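Local coordinates for protein SusD homolog (Bacteroides thetaiotaomicron, PDB 4MRU) that probably binds mucin O-glycans at the bacterial cell surface, as a SusD-like, TPR-related outer-membrane lipoprotein of a gut symbiont, at residues G190-Q193 with Q194-L197; L197-H200 with S201-R205; A327-V330 with A331-A335; Y352-G355 with V356-F360; Q406-E409 with E410-R414. All coordinates share one frame; numbering follows the deposited sequence.

Contact 1: residues G190-Q193 with Q194-L197; sequences GKLQ and QWRL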
loop_
_atom_site.group_PDB
_atom_site.type_symbol
_atom_site.label_atom_id
_atom_site.label_comp_id
_atom_site.label_asym_id
_atom_site.label_seq_id
_atom_site.Cartn_x
_atom_site.Cartn_y
_atom_site.Cartn_z
ATOM N N GLY A 190 5.148 -21.616 -8.922
ATOM C CA GLY A 190 6.473 -22.241 -9.087
ATOM C C GLY A 190 7.340 -21.626 -10.169
ATOM O O GLY A 190 8.429 -22.107 -10.407
ATOM N N LYS A 191 6.883 -20.560 -10.823
ATOM C CA LYS A 191 7.627 -19.972 -11.926
ATOM C C LYS A 191 8.644 -18.967 -11.415
ATOM O O LYS A 191 8.335 -17.800 -11.144
ATOM C CB LYS A 191 6.653 -19.340 -12.950
ATOM C CG LYS A 191 7.306 -18.858 -14.241
ATOM C CD LYS A 191 7.526 -20.023 -15.202
ATOM C CE LYS A 191 8.252 -19.571 -16.455
ATOM N NZ LYS A 191 8.714 -20.778 -17.196
ATOM N N LEU A 192 9.884 -19.430 -11.280
ATOM C CA LEU A 192 10.925 -18.623 -10.667
ATOM C C LEU A 192 11.254 -17.377 -11.486
ATOM O O LEU A 192 11.639 -16.350 -10.929
ATOM C CB LEU A 192 12.177 -19.459 -10.469
ATOM C CG LEU A 192 12.025 -20.733 -9.628
ATOM C CD1 LEU A 192 13.401 -21.300 -9.345
ATOM C CD2 LEU A 192 11.260 -20.524 -8.322
ATOM N N GLN A 193 11.093 -17.450 -12.807
ATOM C CA GLN A 193 11.282 -16.296 -13.687
ATOM C C GLN A 193 10.363 -15.159 -13.300
ATOM O O GLN A 193 10.743 -13.991 -13.284
ATOM C CB GLN A 193 11.056 -16.722 -15.176
ATOM C CG GLN A 193 12.101 -17.689 -15.712
ATOM C CD GLN A 193 12.053 -19.128 -15.125
ATOM O OE1 GLN A 193 11.064 -19.544 -14.508
ATOM N NE2 GLN A 193 13.145 -19.880 -15.322
ATOM N N GLN A 194 9.122 -15.492 -12.964
ATOM C CA GLN A 194 8.163 -14.462 -12.550
ATOM C C GLN A 194 8.502 -13.942 -11.165
ATOM O O GLN A 194 8.364 -12.751 -10.930
ATOM C CB GLN A 194 6.722 -14.989 -12.614
ATOM C CG GLN A 194 6.216 -15.091 -14.048
ATOM C CD GLN A 194 4.834 -15.690 -14.103
ATOM O OE1 GLN A 194 4.555 -16.711 -13.457
ATOM N NE2 GLN A 194 3.947 -15.036 -14.817
ATOM N N TRP A 195 8.931 -14.819 -10.243
ATOM C CA TRP A 195 9.421 -14.349 -8.939
ATOM C C TRP A 195 10.551 -13.328 -9.109
ATOM O O TRP A 195 10.581 -12.335 -8.363
ATOM C CB TRP A 195 9.857 -15.505 -8.037
ATOM C CG TRP A 195 8.712 -16.173 -7.383
ATOM C CD1 TRP A 195 8.229 -17.415 -7.623
ATOM C CD2 TRP A 195 7.849 -15.585 -6.400
ATOM N NE1 TRP A 195 7.133 -17.673 -6.826
ATOM C CE2 TRP A 195 6.865 -16.559 -6.073
ATOM C CE3 TRP A 195 7.788 -14.329 -5.793
ATOM C CZ2 TRP A 195 5.843 -16.306 -5.157
ATOM C CZ3 TRP A 195 6.759 -14.066 -4.874
ATOM C CH2 TRP A 195 5.825 -15.068 -4.533
ATOM N N ARG A 196 11.435 -13.498 -10.104
ATOM C CA ARG A 196 12.492 -12.479 -10.299
ATOM C C ARG A 196 11.948 -11.119 -10.778
ATOM O O ARG A 196 12.412 -10.076 -10.327
ATOM C CB ARG A 196 13.589 -12.961 -11.258
ATOM C CG ARG A 196 14.364 -14.133 -10.655
ATOM C CD ARG A 196 15.595 -14.450 -11.487
ATOM N NE ARG A 196 16.558 -13.397 -11.305
ATOM C CZ ARG A 196 17.196 -12.749 -12.269
ATOM N NH1 ARG A 196 17.018 -13.039 -13.544
ATOM N NH2 ARG A 196 18.051 -11.805 -11.927
ATOM N N LEU A 197 10.977 -11.129 -11.685
ATOM C CA LEU A 197 10.345 -9.903 -12.115
ATOM C C LEU A 197 9.757 -9.185 -10.915
ATOM O O LEU A 197 9.933 -7.948 -10.726
ATOM C CB LEU A 197 9.257 -10.178 -13.144
ATOM C CG LEU A 197 9.737 -10.791 -14.469
ATOM C CD1 LEU A 197 8.522 -11.048 -15.360
ATOM C CD2 LEU A 197 10.740 -9.880 -15.131
#
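Lys191 and Trp195 meet at the start of helix 192-209: Trp195 N donates to Lys191 O at 3.2 Å, nearly straight at 164°. With CG beside its own backbone N (chi1 -80°), the indole turns back toward the first turn, and CD1 comes to 3.5 Å from the same Lys191 O. On this buried side Leu192 CD2 lies 4.4 Å from Trp195 CD1, and helix 104-125 receives the indole through Leu109, Leu112 and Leu113. An indole suits the place: its carbon surface packs against these leucines while NE1 donates to Asp185. Lys191 is the N-cap residue, and its carbonyl opens the helical bonding, which Arg196 N continues to Leu192 O. The other side is looser. Lys191 and Gln194 cross at about a right angle, Lys191 CB lying 3.4 Å from Gln194 OE1, while the amine runs to a long, weak ion pair with Glu176. Gln194 NE2 hydrogen-bonds to Asp237, and an alanine here would probably leave that carboxylate without this donor and the lysine methylenes without the amide across them.

Contact 2: residues L197-H200 with S201-R205; sequences LFLH and SLQLR. With EDO (1,2-ethanediol), chain E; EDO (1,2-ethanediol), chain F.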
loop_
_atom_site.group_PDB
_atom_site.type_symbol
_atom_site.label_atom_id
_atom_site.label_comp_id
_atom_site.label_asym_id
_atom_site.label_seq_id
_atom_site.Cartn_x
_atom_site.Cartn_y
_atom_site.Cartn_z
ATOM N N LEU A 197 10.977 -11.129 -11.685
ATOM C CA LEU A 197 10.345 -9.903 -12.115
ATOM C C LEU A 197 9.757 -9.185 -10.915
ATOM O O LEU A 197 9.933 -7.948 -10.726
ATOM C CB LEU A 197 9.257 -10.178 -13.144
ATOM C CG LEU A 197 9.737 -10.791 -14.469
ATOM C CD1 LEU A 197 8.522 -11.048 -15.360
ATOM C CD2 LEU A 197 10.740 -9.880 -15.131
ATOM N N PHE A 198 9.066 -9.951 -10.081
ATOM C CA PHE A 198 8.452 -9.348 -8.907
ATOM C C PHE A 198 9.528 -8.783 -7.980
ATOM O O PHE A 198 9.401 -7.665 -7.458
ATOM C CB PHE A 198 7.579 -10.349 -8.142
ATOM C CG PHE A 198 7.174 -9.864 -6.812
ATOM C CD1 PHE A 198 6.203 -8.875 -6.700
ATOM C CD2 PHE A 198 7.767 -10.355 -5.670
ATOM C CE1 PHE A 198 5.829 -8.391 -5.459
ATOM C CE2 PHE A 198 7.403 -9.868 -4.435
ATOM C CZ PHE A 198 6.414 -8.905 -4.334
ATOM N N LEU A 199 10.552 -9.570 -7.728
ATOM C CA LEU A 199 11.636 -9.097 -6.837
ATOM C C LEU A 199 12.239 -7.789 -7.321
ATOM O O LEU A 199 12.475 -6.863 -6.537
ATOM C CB LEU A 199 12.711 -10.173 -6.736
ATOM C CG LEU A 199 13.889 -10.004 -5.802
ATOM C CD1 LEU A 199 14.389 -11.389 -5.410
ATOM C CD2 LEU A 199 14.992 -9.196 -6.448
ATOM N N HIS A 200 12.503 -7.710 -8.617
ATOM C CA HIS A 200 13.033 -6.459 -9.203
ATOM C C HIS A 200 12.055 -5.283 -9.104
ATOM O O HIS A 200 12.458 -4.131 -8.927
ATOM C CB HIS A 200 13.444 -6.696 -10.637
ATOM C CG HIS A 200 14.493 -7.748 -10.781
ATOM N ND1 HIS A 200 14.511 -8.648 -11.836
ATOM C CD2 HIS A 200 15.503 -8.112 -9.961
ATOM C CE1 HIS A 200 15.540 -9.463 -11.685
ATOM N NE2 HIS A 200 16.130 -9.180 -10.539
ATOM N N SER A 201 10.774 -5.572 -9.246
ATOM C CA SER A 201 9.753 -4.569 -9.103
ATOM C C SER A 201 9.706 -4.037 -7.638
ATOM O O SER A 201 9.588 -2.870 -7.414
ATOM C CB SER A 201 8.396 -5.133 -9.541
ATOM O OG SER A 201 8.476 -5.668 -10.863
ATOM N N LEU A 202 9.825 -4.932 -6.672
ATOM C CA LEU A 202 9.873 -4.528 -5.269
ATOM C C LEU A 202 11.115 -3.699 -4.984
ATOM O O LEU A 202 11.024 -2.718 -4.245
ATOM C CB LEU A 202 9.883 -5.747 -4.381
ATOM C CG LEU A 202 9.807 -5.575 -2.866
ATOM C CD1 LEU A 202 8.585 -4.770 -2.479
ATOM C CD2 LEU A 202 9.796 -6.947 -2.198
ATOM N N GLN A 203 12.270 -4.088 -5.541
ATOM C CA GLN A 203 13.483 -3.265 -5.418
ATOM C C GLN A 203 13.244 -1.855 -5.974
ATOM O O GLN A 203 13.668 -0.872 -5.378
ATOM C CB GLN A 203 14.658 -3.877 -6.140
ATOM C CG GLN A 203 15.205 -5.154 -5.540
ATOM C CD GLN A 203 16.195 -5.860 -6.484
ATOM O OE1 GLN A 203 15.978 -5.949 -7.699
ATOM N NE2 GLN A 203 17.291 -6.359 -5.913
ATOM N N LEU A 204 12.555 -1.767 -7.096
ATOM C CA LEU A 204 12.217 -0.482 -7.694
ATOM C C LEU A 204 11.316 0.366 -6.775
ATOM O O LEU A 204 11.546 1.553 -6.579
ATOM C CB LEU A 204 11.536 -0.715 -9.041
ATOM C CG LEU A 204 11.052 0.523 -9.801
ATOM C CD1 LEU A 204 12.202 1.483 -10.064
ATOM C CD2 LEU A 204 10.399 0.108 -11.099
ATOM N N ARG A 205 10.284 -0.264 -6.226
ATOM C CA ARG A 205 9.372 0.419 -5.319
ATOM C C ARG A 205 10.121 0.975 -4.102
ATOM O O ARG A 205 9.972 2.113 -3.742
ATOM C CB ARG A 205 8.303 -0.550 -4.841
ATOM C CG ARG A 205 7.315 0.073 -3.891
ATOM C CD ARG A 205 6.536 -0.990 -3.105
ATOM N NE ARG A 205 5.330 -1.397 -3.813
ATOM C CZ ARG A 205 4.509 -2.355 -3.380
ATOM N NH1 ARG A 205 4.792 -3.006 -2.254
ATOM N NH2 ARG A 205 3.421 -2.658 -4.077
HETATM C C1 EDO E . 19.810 -7.188 -8.405
HETATM O O1 EDO E . 18.944 -8.004 -7.617
HETATM C C2 EDO E . 19.036 -6.705 -9.608
HETATM O O2 EDO E . 18.183 -5.671 -9.134
HETATM C C1 EDO F . 3.248 -5.883 -1.406
HETATM O O1 EDO F . 3.370 -4.806 -0.470
HETATM C C2 EDO F . 1.802 -5.858 -1.763
HETATM O O2 EDO F . 1.638 -4.599 -2.392
#
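With CG beside its backbone N (chi1 -69°) and the chain then extended, Gln203 lays its amide alongside the ring of His200, which points the same way. Their planes are 25° apart, and Gln203 OE1 sits at the imidazole edge, 3.2 Å from His200 CD2. Leu199 CD2 comes to 3.5 Å from Gln203 CD. An ethanediol, probably from the crystallisation liquor, pairs with the amide: its O2 donates to Gln203 OE1 at 2.6 Å, and Gln203 NE2 donates to its O1 at 2.9 Å. These turns belong to the middle of helix 192-209, buried among the helices of the TPR-like fold. His200 hydrogen-bonds through ND1 to Gly230 O and through NE2 to Asp167. A leucine in place of Gln203 would probably leave the imidazole edge without its oxygen neighbour and the diol without both amide bonds. Ser201, small enough to fold back, uses OG to donate to Leu197 O at 2.7 Å. Ser201 N reaches that oxygen from the opposite face of the carbonyl plane.

Contact 3: residues A327-V330 with A331-A335; sequences ASEV and AFLRA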
loop_
_atom_site.group_PDB
_atom_site.type_symbol
_atom_site.label_atom_id
_atom_site.label_comp_id
_atom_site.label_asym_id
_atom_site.label_seq_id
_atom_site.Cartn_x
_atom_site.Cartn_y
_atom_site.Cartn_z
ATOM N N ALA A 327 1.852 -4.429 -13.244
ATOM C CA ALA A 327 2.530 -3.723 -14.337
ATOM C C ALA A 327 2.225 -2.241 -14.333
ATOM O O ALA A 327 3.108 -1.452 -14.594
ATOM C CB ALA A 327 2.143 -4.334 -15.663
ATOM N N SER A 328 0.991 -1.845 -14.045
ATOM C CA SER A 328 0.652 -0.414 -13.968
ATOM C C SER A 328 1.487 0.298 -12.909
ATOM O O SER A 328 2.066 1.349 -13.159
ATOM C CB SER A 328 -0.835 -0.210 -13.663
ATOM O OG SER A 328 -1.153 1.154 -13.598
ATOM N N GLU A 329 1.599 -0.294 -11.732
ATOM C CA GLU A 329 2.380 0.339 -10.640
ATOM C C GLU A 329 3.838 0.509 -11.053
ATOM O O GLU A 329 4.463 1.571 -10.871
ATOM C CB GLU A 329 2.298 -0.452 -9.326
ATOM C CG GLU A 329 3.169 0.180 -8.206
ATOM C CD GLU A 329 3.323 -0.611 -6.873
ATOM O OE1 GLU A 329 2.627 -1.620 -6.622
ATOM O OE2 GLU A 329 4.192 -0.196 -6.060
ATOM N N VAL A 330 4.391 -0.526 -11.672
ATOM C CA VAL A 330 5.790 -0.487 -12.136
ATOM C C VAL A 330 5.997 0.599 -13.199
ATOM O O VAL A 330 6.958 1.342 -13.141
ATOM C CB VAL A 330 6.213 -1.877 -12.674
ATOM C CG1 VAL A 330 7.520 -1.806 -13.460
ATOM C CG2 VAL A 330 6.375 -2.812 -11.511
ATOM N N ALA A 331 5.030 0.752 -14.109
ATOM C CA ALA A 331 5.093 1.809 -15.095
ATOM C C ALA A 331 5.082 3.197 -14.436
ATOM O O ALA A 331 5.812 4.072 -14.866
ATOM C CB ALA A 331 3.959 1.680 -16.120
ATOM N N PHE A 332 4.251 3.405 -13.411
ATOM C CA PHE A 332 4.205 4.700 -12.716
ATOM C C PHE A 332 5.469 4.968 -11.932
ATOM O O PHE A 332 5.939 6.103 -11.846
ATOM C CB PHE A 332 2.962 4.799 -11.816
ATOM C CG PHE A 332 1.686 4.905 -12.591
ATOM C CD1 PHE A 332 1.510 5.911 -13.531
ATOM C CD2 PHE A 332 0.652 4.028 -12.369
ATOM C CE1 PHE A 332 0.320 6.011 -14.235
ATOM C CE2 PHE A 332 -0.547 4.112 -13.069
ATOM C CZ PHE A 332 -0.731 5.128 -13.986
ATOM N N LEU A 333 6.086 3.920 -11.405
ATOM C CA LEU A 333 7.382 4.066 -10.745
ATOM C C LEU A 333 8.443 4.485 -11.765
ATOM O O LEU A 333 9.258 5.364 -11.504
ATOM C CB LEU A 333 7.791 2.770 -10.039
ATOM C CG LEU A 333 7.000 2.468 -8.751
ATOM C CD1 LEU A 333 7.123 1.007 -8.357
ATOM C CD2 LEU A 333 7.497 3.358 -7.635
ATOM N N ARG A 334 8.463 3.833 -12.907
ATOM C CA ARG A 334 9.389 4.210 -13.963
ATOM C C ARG A 334 9.101 5.629 -14.462
ATOM O O ARG A 334 10.034 6.357 -14.774
ATOM C CB ARG A 334 9.362 3.184 -15.113
ATOM C CG ARG A 334 9.958 1.859 -14.676
ATOM C CD ARG A 334 9.751 0.773 -15.686
ATOM N NE ARG A 334 10.761 0.813 -16.733
ATOM C CZ ARG A 334 10.786 -0.043 -17.737
ATOM N NH1 ARG A 334 9.845 -0.973 -17.837
ATOM N NH2 ARG A 334 11.764 0.012 -18.632
ATOM N N ALA A 335 7.828 6.038 -14.527
ATOM C CA ALA A 335 7.521 7.387 -14.943
ATOM C C ALA A 335 8.142 8.411 -14.005
ATOM O O ALA A 335 8.694 9.387 -14.464
ATOM C CB ALA A 335 5.999 7.633 -15.050
#
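Phe332 N donates to Ser328 O at 3.0 Å and Leu333 N to Glu329 O at 2.9 Å, both donors lying nearly in line with the carbonyl they meet. Arg334 N to Val330 O is as short as the second of these, and straighter at the hydrogen, 166°. The polar ends of the side chains look elsewhere: the carboxylate of Glu329 forms a salt bridge with Arg205, and Arg334 is bound by Glu233 and Met344 O. A negative charge on buried Glu329 would thus probably be matched. Outside these bonds comes the packing. Glu329 and Leu333 run side by side, the acid's OE2 being 3.9 Å from Leu333 CD1. Val330 places CG1 at 4.1 Å from Arg334 CD, on the aliphatic part of the arginine. Phe332 turns its ring back over the previous turn, because CG stands beside its own backbone N (chi1 -70°), and CD2 comes to 3.1 Å from Ser328 O. Ala327, with only a methyl, lets Leu358 of helix 348-363 come close. Helix 327-339 is a buried helix packed between helices 192-209, 348-363 and 408-423, as expected in the mainly helical, TPR-like fold of a SusD homologue.

Contact 4: residues Y352-G355 with V356-F360; sequences YETG and VKLSF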
loop_
_atom_site.group_PDB
_atom_site.type_symbol
_atom_site.label_atom_id
_atom_site.label_comp_id
_atom_site.label_asym_id
_atom_site.label_seq_id
_atom_site.Cartn_x
_atom_site.Cartn_y
_atom_site.Cartn_z
ATOM N N TYR A 352 4.021 7.039 -17.996
ATOM C CA TYR A 352 2.784 7.481 -17.394
ATOM C C TYR A 352 1.601 6.971 -18.196
ATOM O O TYR A 352 0.659 6.371 -17.644
ATOM C CB TYR A 352 2.751 9.020 -17.303
ATOM C CG TYR A 352 1.423 9.630 -16.876
ATOM C CD1 TYR A 352 0.994 9.575 -15.549
ATOM C CD2 TYR A 352 0.620 10.276 -17.786
ATOM C CE1 TYR A 352 -0.196 10.136 -15.164
ATOM C CE2 TYR A 352 -0.557 10.869 -17.407
ATOM C CZ TYR A 352 -0.967 10.789 -16.095
ATOM O OH TYR A 352 -2.134 11.391 -15.757
ATOM N N GLU A 353 1.649 7.187 -19.496
ATOM C CA GLU A 353 0.526 6.784 -20.353
ATOM C C GLU A 353 0.373 5.278 -20.376
ATOM O O GLU A 353 -0.752 4.774 -20.324
ATOM C CB GLU A 353 0.698 7.352 -21.752
ATOM C CG GLU A 353 0.537 8.840 -21.726
ATOM C CD GLU A 353 0.184 9.460 -23.071
ATOM O OE1 GLU A 353 0.605 8.947 -24.144
ATOM O OE2 GLU A 353 -0.525 10.482 -23.025
ATOM N N THR A 354 1.505 4.573 -20.424
ATOM C CA THR A 354 1.512 3.123 -20.354
ATOM C C THR A 354 0.942 2.602 -19.011
ATOM O O THR A 354 0.186 1.650 -18.996
ATOM C CB THR A 354 2.946 2.600 -20.583
ATOM O OG1 THR A 354 3.334 2.935 -21.903
ATOM C CG2 THR A 354 3.030 1.116 -20.361
ATOM N N GLY A 355 1.223 3.274 -17.915
ATOM C CA GLY A 355 0.676 2.884 -16.636
ATOM C C GLY A 355 -0.830 2.971 -16.615
ATOM O O GLY A 355 -1.500 2.080 -16.113
ATOM N N VAL A 356 -1.373 4.049 -17.179
ATOM C CA VAL A 356 -2.809 4.220 -17.208
ATOM C C VAL A 356 -3.424 3.114 -18.098
ATOM O O VAL A 356 -4.429 2.488 -17.755
ATOM C CB VAL A 356 -3.203 5.614 -17.731
ATOM C CG1 VAL A 356 -4.708 5.712 -17.908
ATOM C CG2 VAL A 356 -2.719 6.695 -16.779
ATOM N N LYS A 357 -2.854 2.936 -19.268
ATOM C CA LYS A 357 -3.327 1.906 -20.222
ATOM C C LYS A 357 -3.328 0.486 -19.625
ATOM O O LYS A 357 -4.272 -0.299 -19.832
ATOM C CB LYS A 357 -2.522 1.954 -21.504
ATOM C CG LYS A 357 -2.913 3.152 -22.379
ATOM C CD LYS A 357 -2.156 3.185 -23.711
ATOM C CE LYS A 357 -0.687 3.480 -23.474
ATOM N NZ LYS A 357 -0.015 3.950 -24.733
ATOM N N LEU A 358 -2.252 0.147 -18.954
ATOM C CA LEU A 358 -2.126 -1.123 -18.269
ATOM C C LEU A 358 -3.173 -1.287 -17.186
ATOM O O LEU A 358 -3.699 -2.378 -17.026
ATOM C CB LEU A 358 -0.740 -1.275 -17.635
ATOM C CG LEU A 358 0.383 -1.525 -18.624
ATOM C CD1 LEU A 358 1.739 -1.343 -17.966
ATOM C CD2 LEU A 358 0.281 -2.909 -19.235
ATOM N N SER A 359 -3.432 -0.243 -16.401
ATOM C CA SER A 359 -4.484 -0.353 -15.382
ATOM C C SER A 359 -5.857 -0.566 -16.037
ATOM O O SER A 359 -6.629 -1.378 -15.577
ATOM C CB SER A 359 -4.500 0.864 -14.475
ATOM O OG SER A 359 -5.610 0.878 -13.626
ATOM N N PHE A 360 -6.203 0.210 -17.057
ATOM C CA PHE A 360 -7.470 -0.061 -17.776
ATOM C C PHE A 360 -7.539 -1.502 -18.282
ATOM O O PHE A 360 -8.574 -2.212 -18.133
ATOM C CB PHE A 360 -7.665 0.889 -18.989
ATOM C CG PHE A 360 -8.225 2.247 -18.634
ATOM C CD1 PHE A 360 -7.606 3.049 -17.688
ATOM C CD2 PHE A 360 -9.394 2.726 -19.268
ATOM C CE1 PHE A 360 -8.088 4.307 -17.418
ATOM C CE2 PHE A 360 -9.876 3.998 -18.991
ATOM C CZ PHE A 360 -9.249 4.772 -18.042
HETATM O O HOH W 1 -0.796 6.617 -25.197
HETATM O O HOH W 2 2.585 4.920 -23.708
#
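Thr354 and Leu358 lie side by side on helix 348-363, one of the packed helices of the TPR-like fold, with Thr354 CG2 3.7 Å from Leu358 CD1. The methyl is available because it stands opposite the backbone N, while OG1, beside that N (chi1 -64°), bonds to Asp350 O one turn back. In the backbone, Leu358 N donates to Thr354 O at 2.9 Å. Lys357 bends at chi3 and brings CE to 3.4 Å from Glu353 O, the carbonyl that also takes its N-H. The two opposite charges do not meet directly: Glu353 OE1 and Lys357 NZ are 5.1 Å apart and joined by a water. Such spacing probably gives some attraction along this wetter flank, where the Glu353 side chain lies about 4 Å from a bound magnesium ion and about 5 Å from that of Asn373, a magnesium-binding residue. On the inner flank Gly355, lacking a side chain, lets Phe332 of helix 327-339 come close, and Val356 adds its branched surface against the same ring. Tyr352, whose hydroxyl is held by Val398 O, reaches across to helix 408-423. A second water accepts from Lys357 NZ at 3.0 Å and donates to Thr354 OG1 at 2.8 Å.

Contact 5: residues Q406-E409 with E410-R414; sequences QAFE and ENLER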
loop_
_atom_site.group_PDB
_atom_site.type_symbol
_atom_site.label_atom_id
_atom_site.label_comp_id
_atom_site.label_asym_id
_atom_site.label_seq_id
_atom_site.Cartn_x
_atom_site.Cartn_y
_atom_site.Cartn_z
ATOM N N GLN A 406 9.985 20.728 -16.333
ATOM C CA GLN A 406 9.691 22.138 -15.988
ATOM C C GLN A 406 8.314 22.343 -15.334
ATOM O O GLN A 406 7.972 23.460 -14.955
ATOM C CB GLN A 406 9.800 23.035 -17.211
ATOM C CG GLN A 406 11.217 23.406 -17.567
ATOM C CD GLN A 406 12.019 22.280 -18.168
ATOM O OE1 GLN A 406 11.488 21.355 -18.743
ATOM N NE2 GLN A 406 13.327 22.381 -18.056
ATOM N N ALA A 407 7.530 21.269 -15.217
ATOM C CA ALA A 407 6.355 21.245 -14.363
ATOM C C ALA A 407 6.466 20.037 -13.467
ATOM O O ALA A 407 5.596 19.173 -13.456
ATOM C CB ALA A 407 5.052 21.196 -15.184
ATOM N N PHE A 408 7.575 19.954 -12.747
ATOM C CA PHE A 408 7.944 18.733 -12.057
ATOM C C PHE A 408 6.863 18.325 -11.077
ATOM O O PHE A 408 6.425 17.191 -11.089
ATOM C CB PHE A 408 9.302 18.878 -11.322
ATOM C CG PHE A 408 9.719 17.618 -10.608
ATOM C CD1 PHE A 408 10.447 16.646 -11.274
ATOM C CD2 PHE A 408 9.344 17.380 -9.293
ATOM C CE1 PHE A 408 10.767 15.449 -10.646
ATOM C CE2 PHE A 408 9.698 16.203 -8.647
ATOM C CZ PHE A 408 10.406 15.229 -9.322
ATOM N N GLU A 409 6.478 19.228 -10.168
ATOM C CA GLU A 409 5.593 18.810 -9.091
ATOM C C GLU A 409 4.224 18.487 -9.640
ATOM O O GLU A 409 3.578 17.572 -9.159
ATOM C CB GLU A 409 5.472 19.870 -7.976
ATOM C CG GLU A 409 6.696 19.945 -7.068
ATOM C CD GLU A 409 6.948 18.684 -6.236
ATOM O OE1 GLU A 409 5.978 18.007 -5.806
ATOM O OE2 GLU A 409 8.136 18.380 -5.972
ATOM N N GLU A 410 3.781 19.214 -10.661
ATOM C CA GLU A 410 2.484 18.909 -11.256
ATOM C C GLU A 410 2.474 17.531 -11.942
ATOM O O GLU A 410 1.501 16.760 -11.812
ATOM C CB GLU A 410 2.050 20.003 -12.242
ATOM C CG GLU A 410 0.618 19.831 -12.744
ATOM C CD GLU A 410 0.269 20.723 -13.931
ATOM O OE1 GLU A 410 0.177 21.953 -13.710
ATOM O OE2 GLU A 410 0.069 20.204 -15.071
ATOM N N ASN A 411 3.538 17.200 -12.670
ATOM C CA ASN A 411 3.558 15.944 -13.359
ATOM C C ASN A 411 3.739 14.800 -12.339
ATOM O O ASN A 411 3.196 13.738 -12.512
ATOM C CB ASN A 411 4.641 15.918 -14.486
ATOM C CG ASN A 411 4.130 16.517 -15.798
ATOM O OD1 ASN A 411 2.951 16.377 -16.142
ATOM N ND2 ASN A 411 4.992 17.210 -16.502
ATOM N N LEU A 412 4.482 15.051 -11.265
ATOM C CA LEU A 412 4.609 14.056 -10.207
ATOM C C LEU A 412 3.225 13.811 -9.570
ATOM O O LEU A 412 2.815 12.669 -9.340
ATOM C CB LEU A 412 5.614 14.505 -9.156
ATOM C CG LEU A 412 5.773 13.605 -7.931
ATOM C CD1 LEU A 412 6.299 12.245 -8.332
ATOM C CD2 LEU A 412 6.703 14.257 -6.894
ATOM N N GLU A 413 2.497 14.896 -9.368
ATOM C CA GLU A 413 1.174 14.819 -8.798
ATOM C C GLU A 413 0.244 13.917 -9.644
ATOM O O GLU A 413 -0.440 13.069 -9.080
ATOM C CB GLU A 413 0.571 16.212 -8.613
ATOM C CG GLU A 413 -0.826 16.183 -7.990
ATOM C CD GLU A 413 -1.412 17.537 -7.737
ATOM O OE1 GLU A 413 -0.819 18.573 -8.207
ATOM O OE2 GLU A 413 -2.513 17.566 -7.101
ATOM N N ARG A 414 0.241 14.068 -10.966
ATOM C CA ARG A 414 -0.605 13.192 -11.802
ATOM C C ARG A 414 -0.049 11.750 -11.848
ATOM O O ARG A 414 -0.839 10.827 -11.826
ATOM C CB ARG A 414 -0.879 13.770 -13.215
ATOM C CG ARG A 414 0.300 14.149 -14.067
ATOM C CD ARG A 414 -0.179 14.502 -15.474
ATOM N NE ARG A 414 -1.205 15.532 -15.437
ATOM C CZ ARG A 414 -0.958 16.839 -15.322
ATOM N NH1 ARG A 414 0.288 17.292 -15.213
ATOM N NH2 ARG A 414 -1.948 17.692 -15.269
HETATM O O HOH W 3 1.621 19.628 -7.686
#
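Apolar contact joins Phe408 and Leu412: each carries CG opposite its backbone N (chi1 -179° and 176°), sending both the same way, with Phe408 CE2 4.0 Å from Leu412 CD2. Phe408 also leans on Leu339 of helix 327-339. Among backbone bonds, Ala407 O, at the N-cap, accepts from Asn411 N at 3.0 Å. A water donates to Glu413 OE1 at 2.7 Å and weakly to the Glu409 carbonyl. In the ionic group, Arg414 NH1 and NH2 both donate to Glu410 OE2, NH1 at 2.9 Å on the anti lone pair, NH2 from above the carboxylate plane. Arg414 NH1 also donates to Asn411 OD1, while Asn411 ND2 binds Asn401 O and Gly404 O. An amide suits this spot, accepting from the arginine and donating to the preceding loop. Glu409 OE1 forms a salt bridge with Lys505 and a hydrogen bond with Tyr439. First-turn Glu409 and Glu410 probably suit the helix dipole, Arg414 offsetting Glu410, and bonds from NE (to Thr397 O), NH1 and NH2 are likely to fix the guanidinium's rotation.

In the fold
Contacts 2 and 3 are the buried pair, and they touch: Arg205 and Glu329 bridge helices 192-209 and 327-339, while Leu204 and Leu333 pack beside them. Contact 3 also meets contact 4, where Ser328 OG probably bonds to Gly355 O and the Phe332 ring lies against the backbone of helix 348-363. Contacts 1 and 2 are successive turns of a single helix sharing Leu197. Contacts 1 and 5 are both partly buried helix beginnings, their centres about 34 Å apart; the first sets an indole against helix 104-125, the last adds a carboxylate-guanidinium pair to an apolar Phe-Leu contact. Contact 4 is half buried, its polar flank bridged by water, and packs Tyr352 against the Arg414 carbonyl of contact 5.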